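Local coordinates for uncharacterized protein (Legionella longbeachae NSW150, PDB 4JZA), which is a phosphoinositide phosphatase that probably removes the 3-phosphate of phosphatidylinositol 3-phosphate and so may alter lipid metabolism in the host cell, at residues 502-507 and 535-540; 528-533 and 578-583; 587-592 and 627-632. All coordinates share one frame; numbering follows the deposited sequence.

Interaction 1 of 3, residues 502-507 and 535-540; sequences QELLDQ and EQLIIL
One turn before Ile538, which packs against Leu504, Glu535 presents a carboxylate held at both oxygens: OE1 is hydrogen-bonded to Gln415 NE2 and His466 NE2, and OE2 to Tyr508 OH. No hydrogen bond crosses the interface, and the side chains that meet there are all aliphatic. Helix segments 502-507 and 535-540 run nearly antiparallel, their axes 9.8 Å apart at 157°, and Leu504 points at the other helix. Its branched end sits on the second helix at Leu537, with CD1 3.9 Å from the carbonyl O of Leu537 and CD2 4.1 Å from CB of the same residue. The beta carbon of Leu504 meets Ile538 CG1 at 4.0 Å. Ile538 carries CG1 beside its backbone N (chi1 -72°), which sends the longer branch toward the first helix; there CD1 reaches Leu505 CD2 at 3.9 Å, the two side chains crossing at about a right angle. Leu504 and Leu537 cross in the same way, and all four residues are buried. Helix 482-492 closes over Leu505 and Ile538 through Ala491, while Trp577 and helix 556-574 pack on Leu537; helix 524-542 thus touches both helix 501-513 and helix 556-574, the helix that follows strand 545-549 of the mixed sheet.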
# COMPACT_ATOMS: atom_id res chain seq x y z
N GLN A 502 26.50 33.74 1.29
CA GLN A 502 25.82 34.97 1.72
C GLN A 502 24.67 35.32 0.78
O GLN A 502 23.58 35.61 1.23
CB GLN A 502 26.80 36.16 1.88
CG GLN A 502 26.19 37.43 2.47
CD GLN A 502 25.61 37.23 3.87
OE1 GLN A 502 26.23 36.60 4.76
NE2 GLN A 502 24.40 37.76 4.09
N GLU A 503 24.92 35.23 -0.53
CA GLU A 503 23.89 35.52 -1.52
C GLU A 503 22.68 34.57 -1.39
O GLU A 503 21.57 34.98 -1.73
CB GLU A 503 24.44 35.52 -2.96
CG GLU A 503 25.05 34.22 -3.50
CD GLU A 503 25.33 34.28 -5.01
OE1 GLU A 503 24.54 34.90 -5.76
OE2 GLU A 503 26.35 33.70 -5.47
N LEU A 504 22.89 33.34 -0.92
CA LEU A 504 21.77 32.46 -0.66
C LEU A 504 21.03 32.91 0.58
O LEU A 504 19.82 32.90 0.60
CB LEU A 504 22.21 31.00 -0.51
CG LEU A 504 22.79 30.28 -1.74
CD1 LEU A 504 23.46 29.01 -1.29
CD2 LEU A 504 21.73 29.95 -2.73
N LEU A 505 21.73 33.31 1.62
CA LEU A 505 21.01 33.82 2.82
C LEU A 505 20.22 35.11 2.52
O LEU A 505 19.11 35.26 2.99
CB LEU A 505 21.94 34.03 4.04
CG LEU A 505 22.80 32.82 4.43
CD1 LEU A 505 23.80 33.17 5.52
CD2 LEU A 505 21.90 31.71 4.91
N ASP A 506 20.76 35.98 1.69
CA ASP A 506 20.04 37.21 1.35
C ASP A 506 18.74 36.85 0.64
O ASP A 506 17.65 37.31 0.99
CB ASP A 506 20.89 38.14 0.45
CG ASP A 506 22.12 38.71 1.17
OD1 ASP A 506 22.05 38.90 2.40
OD2 ASP A 506 23.17 38.92 0.51
N GLN A 507 18.87 36.01 -0.39
CA GLN A 507 17.74 35.52 -1.15
C GLN A 507 16.68 34.84 -0.28
O GLN A 507 15.50 35.14 -0.40
CB GLN A 507 18.22 34.56 -2.24
CG GLN A 507 18.54 35.27 -3.52
CD GLN A 507 17.39 36.21 -3.92
OE1 GLN A 507 17.62 37.35 -4.29
NE2 GLN A 507 16.14 35.73 -3.84
N GLU A 535 16.81 26.51 1.33
CA GLU A 535 17.20 25.73 2.48
C GLU A 535 18.12 24.60 2.09
O GLU A 535 19.11 24.37 2.78
CB GLU A 535 15.99 25.14 3.16
CG GLU A 535 15.12 26.19 3.81
CD GLU A 535 13.82 25.65 4.39
OE1 GLU A 535 13.53 24.41 4.38
OE2 GLU A 535 13.06 26.52 4.87
N GLN A 536 17.83 23.89 0.99
CA GLN A 536 18.68 22.75 0.60
C GLN A 536 19.97 23.27 0.08
O GLN A 536 21.01 22.65 0.29
CB GLN A 536 18.06 21.88 -0.48
CG GLN A 536 16.80 21.18 -0.08
CD GLN A 536 17.03 19.96 0.71
OE1 GLN A 536 18.17 19.53 0.87
NE2 GLN A 536 15.95 19.38 1.24
N LEU A 537 19.93 24.37 -0.65
CA LEU A 537 21.15 24.91 -1.24
C LEU A 537 22.05 25.46 -0.13
O LEU A 537 23.27 25.30 -0.18
CB LEU A 537 20.83 25.97 -2.27
CG LEU A 537 20.29 25.41 -3.61
CD1 LEU A 537 19.79 26.58 -4.43
CD2 LEU A 537 21.26 24.57 -4.46
N ILE A 538 21.45 26.05 0.89
CA ILE A 538 22.20 26.49 2.04
C ILE A 538 22.93 25.34 2.70
O ILE A 538 24.14 25.39 2.85
CB ILE A 538 21.30 27.25 3.03
CG1 ILE A 538 20.93 28.61 2.43
CG2 ILE A 538 21.99 27.49 4.36
CD1 ILE A 538 19.66 29.22 3.01
N ILE A 539 22.19 24.30 3.08
CA ILE A 539 22.80 23.12 3.68
C ILE A 539 23.89 22.56 2.77
O ILE A 539 24.98 22.23 3.24
CB ILE A 539 21.75 22.04 3.99
CG1 ILE A 539 20.78 22.53 5.08
CG2 ILE A 539 22.39 20.76 4.52
CD1 ILE A 539 21.41 23.00 6.37
N LEU A 540 23.60 22.46 1.49
CA LEU A 540 24.56 21.91 0.58
C LEU A 540 25.82 22.74 0.49
O LEU A 540 26.89 22.16 0.54
CB LEU A 540 23.99 21.67 -0.81
CG LEU A 540 23.00 20.52 -0.77
CD1 LEU A 540 22.12 20.64 -1.99
CD2 LEU A 540 23.68 19.16 -0.71

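Interaction 2 of 3, residues 528-533 and 578-583; sequences ELFLSS and PVFDEL
Phe530 of helix 524-542 lays one face of its ring against the backbone of the loop at Phe580. The amide N of Phe580 stands over that face near the rim, 3.5 Å from CZ, and Phe580 CB makes a CH-pi contact over it, 4.0 Å from the ring centroid and 16° off the normal. At the ring edge, CE1 lies 3.9 Å from the carbonyl O of Pro578. The loop thus wraps from the edge of the ring to its face as it passes from Pro578 to Phe580. With CG anti to the backbone N (chi1 -179°), the Phe580 ring is carried beside Phe530 instead of on top of it: Phe580 CD1 approaches Phe530 CD2 at 3.7 Å, with the planes inclined at 56° and the centroids 5.7 Å apart. The contact ties the helix that leads into strand 545-549 to the connection between helices 556-574 and 587-602. From the end of that strand into the start of helix 556-574 the chain has a CX5R sequence, consistent with the P-loop of a cysteine-based phosphatase. Just beyond Phe580 the loop bends in an inverse gamma turn centred on Asp581. Outside the two segments, His563 of helix 556-574 meets the Phe530 ring edge-to-face, and its ND1 is hydrogen-bonded to Ser533 OG, so the helical turn that bears Phe530 probably also helps to position the histidine. Val511 of helix 501-513 packs on Phe580, and Tyr570 of helix 556-574 on Pro578.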
# COMPACT_ATOMS: atom_id res chain seq x y z
N GLU A 528 7.04 28.77 -2.15
CA GLU A 528 7.36 27.53 -1.45
C GLU A 528 8.53 26.73 -2.04
O GLU A 528 9.30 26.14 -1.30
CB GLU A 528 6.14 26.62 -1.38
CG GLU A 528 5.02 27.20 -0.54
CD GLU A 528 5.39 27.48 0.91
OE1 GLU A 528 6.14 26.74 1.51
OE2 GLU A 528 4.89 28.42 1.49
N LEU A 529 8.62 26.65 -3.35
CA LEU A 529 9.61 25.85 -3.97
C LEU A 529 10.92 26.53 -3.79
O LEU A 529 11.95 25.86 -3.59
CB LEU A 529 9.30 25.68 -5.45
CG LEU A 529 8.04 24.88 -5.77
CD1 LEU A 529 7.85 24.88 -7.27
CD2 LEU A 529 8.14 23.45 -5.29
N PHE A 530 10.89 27.87 -3.85
CA PHE A 530 12.10 28.65 -3.59
C PHE A 530 12.55 28.58 -2.14
O PHE A 530 13.73 28.40 -1.87
CB PHE A 530 11.94 30.11 -4.01
CG PHE A 530 12.34 30.36 -5.41
CD1 PHE A 530 13.65 30.49 -5.73
CD2 PHE A 530 11.39 30.46 -6.42
CE1 PHE A 530 14.03 30.70 -7.03
CE2 PHE A 530 11.76 30.69 -7.72
CZ PHE A 530 13.09 30.82 -8.03
N LEU A 531 11.62 28.70 -1.20
CA LEU A 531 12.00 28.49 0.18
C LEU A 531 12.59 27.13 0.36
O LEU A 531 13.62 27.04 0.98
CB LEU A 531 10.82 28.62 1.09
CG LEU A 531 10.28 30.04 1.16
CD1 LEU A 531 9.05 29.97 2.02
CD2 LEU A 531 11.28 31.03 1.74
N SER A 532 11.98 26.07 -0.19
CA SER A 532 12.48 24.71 0.09
C SER A 532 13.83 24.50 -0.63
O SER A 532 14.76 23.94 -0.05
CB SER A 532 11.40 23.62 -0.18
OG SER A 532 11.18 23.37 -1.56
N SER A 533 13.98 25.03 -1.84
CA SER A 533 15.22 24.85 -2.60
C SER A 533 16.36 25.59 -1.93
O SER A 533 17.47 25.08 -1.88
CB SER A 533 15.09 25.29 -4.06
OG SER A 533 14.42 24.34 -4.86
N PRO A 578 19.00 31.63 -10.20
CA PRO A 578 17.78 32.31 -10.59
C PRO A 578 17.10 32.76 -9.31
O PRO A 578 17.42 32.26 -8.25
CB PRO A 578 16.99 31.22 -11.27
CG PRO A 578 17.34 29.98 -10.53
CD PRO A 578 18.79 30.16 -10.16
N VAL A 579 16.14 33.68 -9.41
CA VAL A 579 15.53 34.25 -8.19
C VAL A 579 14.03 34.31 -8.28
O VAL A 579 13.46 34.38 -9.37
CB VAL A 579 16.07 35.67 -7.84
CG1 VAL A 579 17.58 35.60 -7.51
CG2 VAL A 579 15.80 36.66 -8.98
N PHE A 580 13.41 34.23 -7.11
CA PHE A 580 11.97 34.28 -7.03
C PHE A 580 11.34 35.50 -7.71
O PHE A 580 10.35 35.38 -8.41
CB PHE A 580 11.53 34.26 -5.57
CG PHE A 580 10.03 34.28 -5.39
CD1 PHE A 580 9.21 33.40 -6.13
CD2 PHE A 580 9.44 35.20 -4.52
CE1 PHE A 580 7.85 33.44 -5.97
CE2 PHE A 580 8.08 35.23 -4.35
CZ PHE A 580 7.28 34.35 -5.07
N ASP A 581 11.92 36.66 -7.45
CA ASP A 581 11.32 37.92 -7.79
C ASP A 581 11.72 38.29 -9.22
O ASP A 581 12.70 38.98 -9.43
CB ASP A 581 11.78 38.96 -6.78
CG ASP A 581 11.30 40.37 -7.10
OD1 ASP A 581 10.12 40.57 -7.44
OD2 ASP A 581 12.14 41.28 -6.98
N GLU A 582 10.93 37.86 -10.18
CA GLU A 582 11.31 37.97 -11.57
C GLU A 582 9.97 38.11 -12.30
O GLU A 582 8.98 37.55 -11.84
CB GLU A 582 12.11 36.69 -11.93
CG GLU A 582 13.09 36.79 -13.09
CD GLU A 582 14.32 37.64 -12.80
OE1 GLU A 582 15.35 37.47 -13.47
OE2 GLU A 582 14.28 38.49 -11.91
N LEU A 583 9.87 38.92 -13.35
CA LEU A 583 8.58 38.99 -14.05
C LEU A 583 8.58 37.83 -15.04
O LEU A 583 9.64 37.44 -15.50
CB LEU A 583 8.34 40.32 -14.76
CG LEU A 583 8.67 41.64 -14.03
CD1 LEU A 583 7.99 42.78 -14.78
CD2 LEU A 583 8.31 41.63 -12.53

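Interaction 3 of 3, residues 587-592 and 627-632; sequences ENRIRF and PEDIAA
The guanidinium of Arg589 and the carboxylate of Asp629 meet edge to edge, their planes only 21° apart, while Pro627 CB also lies at the guanidinium edge, 3.8 Å from NH2. This is a side-on, bidentate salt bridge linking the first turns of helices 587-602 and 628-637. Arg589 NE gives a nearly straight bond to Asp629 OD2 (2.8 Å, 171°), and NH2 gives a second to Asp629 OD1 at 2.9 Å. Both oxygens are met on their syn sides, and two bonds to two different oxygens should hold the guanidinium against rotation. Arg589 CG leaves on the side away from its backbone N, and the chain bends at chi2 (66°), which brings the guanidinium across to the other helix. Asp629 lies in the opening turn of its helix, two residues after the N-cap residue Pro627, where the helix end would probably favour its negative charge. Ile630 CD1 comes obliquely to Arg589 NH2 at 3.8 Å, adding an apolar neighbour, and Phe530 of helix 524-542 also packs on the arginine. Within segment 587-592 a second ionic pair bridges one helical turn, with the Glu587 carboxylate over one face of the Arg591 guanidinium and Arg591 NH2 2.7 Å from Glu587 OE2.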
# COMPACT_ATOMS: atom_id res chain seq x y z
N GLU A 587 13.61 37.27 -19.64
CA GLU A 587 14.45 36.24 -20.21
C GLU A 587 14.96 35.31 -19.12
O GLU A 587 14.95 34.09 -19.29
CB GLU A 587 15.55 36.91 -20.99
CG GLU A 587 16.69 36.08 -21.54
CD GLU A 587 17.87 36.98 -21.95
OE1 GLU A 587 17.69 38.21 -22.11
OE2 GLU A 587 19.00 36.50 -22.10
N ASN A 588 15.33 35.87 -17.98
CA ASN A 588 15.73 35.04 -16.84
C ASN A 588 14.72 34.00 -16.31
O ASN A 588 15.09 32.90 -15.87
CB ASN A 588 16.04 35.95 -15.68
CG ASN A 588 17.36 36.66 -15.80
OD1 ASN A 588 18.12 36.52 -16.79
ND2 ASN A 588 17.64 37.44 -14.79
N ARG A 589 13.46 34.40 -16.24
CA ARG A 589 12.43 33.50 -15.75
C ARG A 589 12.16 32.47 -16.81
O ARG A 589 11.96 31.32 -16.47
CB ARG A 589 11.17 34.27 -15.38
CG ARG A 589 10.00 33.45 -14.88
CD ARG A 589 10.23 32.74 -13.56
NE ARG A 589 9.08 31.90 -13.23
CZ ARG A 589 9.06 31.00 -12.26
NH1 ARG A 589 10.07 30.84 -11.43
NH2 ARG A 589 7.99 30.27 -12.10
N ILE A 590 12.20 32.88 -18.08
CA ILE A 590 11.87 32.00 -19.19
C ILE A 590 12.86 30.88 -19.23
O ILE A 590 12.50 29.74 -19.51
CB ILE A 590 11.83 32.76 -20.55
CG1 ILE A 590 10.46 33.40 -20.78
CG2 ILE A 590 12.06 31.84 -21.76
CD1 ILE A 590 10.52 34.55 -21.78
N ARG A 591 14.10 31.20 -18.94
CA ARG A 591 15.17 30.21 -19.00
C ARG A 591 15.20 29.20 -17.88
O ARG A 591 15.75 28.09 -18.03
CB ARG A 591 16.48 30.93 -18.97
CG ARG A 591 16.79 31.52 -20.31
CD ARG A 591 17.92 32.47 -20.06
NE ARG A 591 18.59 32.86 -21.28
CZ ARG A 591 19.58 33.72 -21.31
NH1 ARG A 591 20.01 34.29 -20.17
NH2 ARG A 591 20.14 34.03 -22.47
N PHE A 592 14.68 29.64 -16.75
CA PHE A 592 14.52 28.78 -15.61
C PHE A 592 13.34 27.84 -15.88
O PHE A 592 13.44 26.62 -15.72
CB PHE A 592 14.31 29.64 -14.34
CG PHE A 592 14.12 28.82 -13.10
CD1 PHE A 592 15.12 27.99 -12.67
CD2 PHE A 592 12.92 28.84 -12.39
CE1 PHE A 592 14.97 27.22 -11.54
CE2 PHE A 592 12.76 28.07 -11.25
CZ PHE A 592 13.79 27.26 -10.82
N PRO A 627 4.02 26.47 -10.07
CA PRO A 627 3.66 27.82 -10.49
C PRO A 627 2.99 27.85 -11.86
O PRO A 627 3.27 27.02 -12.70
CB PRO A 627 5.03 28.50 -10.58
CG PRO A 627 5.89 27.79 -9.57
CD PRO A 627 5.42 26.37 -9.61
N GLU A 628 2.13 28.83 -12.11
CA GLU A 628 1.36 28.84 -13.34
C GLU A 628 2.21 28.78 -14.62
O GLU A 628 1.86 28.06 -15.54
CB GLU A 628 0.34 30.00 -13.38
CG GLU A 628 -1.08 29.56 -13.04
CD GLU A 628 -1.53 28.42 -13.96
OE1 GLU A 628 -1.60 28.68 -15.20
OE2 GLU A 628 -1.77 27.26 -13.46
N ASP A 629 3.31 29.52 -14.69
CA ASP A 629 4.06 29.59 -15.95
C ASP A 629 4.79 28.30 -16.31
O ASP A 629 4.91 27.97 -17.49
CB ASP A 629 5.00 30.79 -16.04
CG ASP A 629 5.91 30.98 -14.80
OD1 ASP A 629 5.72 30.19 -13.85
OD2 ASP A 629 6.78 31.92 -14.79
N ILE A 630 5.21 27.54 -15.30
CA ILE A 630 5.82 26.22 -15.52
C ILE A 630 4.79 25.18 -15.96
O ILE A 630 4.97 24.42 -16.91
CB ILE A 630 6.50 25.71 -14.25
CG1 ILE A 630 7.67 26.64 -13.88
CG2 ILE A 630 7.02 24.29 -14.44
CD1 ILE A 630 8.21 26.47 -12.48
N ALA A 631 3.68 25.16 -15.26
CA ALA A 631 2.61 24.27 -15.61
C ALA A 631 2.17 24.56 -17.04
O ALA A 631 2.03 23.66 -17.85
CB ALA A 631 1.44 24.42 -14.62
N ALA A 632 1.98 25.83 -17.35
CA ALA A 632 1.54 26.23 -18.70
C ALA A 632 2.53 25.88 -19.80
O ALA A 632 2.16 25.45 -20.87
CB ALA A 632 1.25 27.73 -18.74

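The three contacts form a chain on one side of the molecule, with interaction 2 in the middle: its centre is 12 Å from that of interaction 1 and 11 Å from that of interaction 3, whereas the outer two are 21 Å apart and do not touch. Helix 524-542 serves both interactions 1 and 2, which also meet where Gln507 CD packs on Val579 CG1 at 3.6 Å. Toward interaction 3, Glu582 OE1 probably hydrogen-bonds Asn588 ND2 (2.7 Å), and Leu529 CD1 lies 3.7 Å from Pro627 CD. Helix 556-574, which follows the probable P-loop, packs against all three; beside interaction 1, Gln536 OE1 is hydrogen-bonded to Ser546 OG on strand 545-549, which leads into that loop.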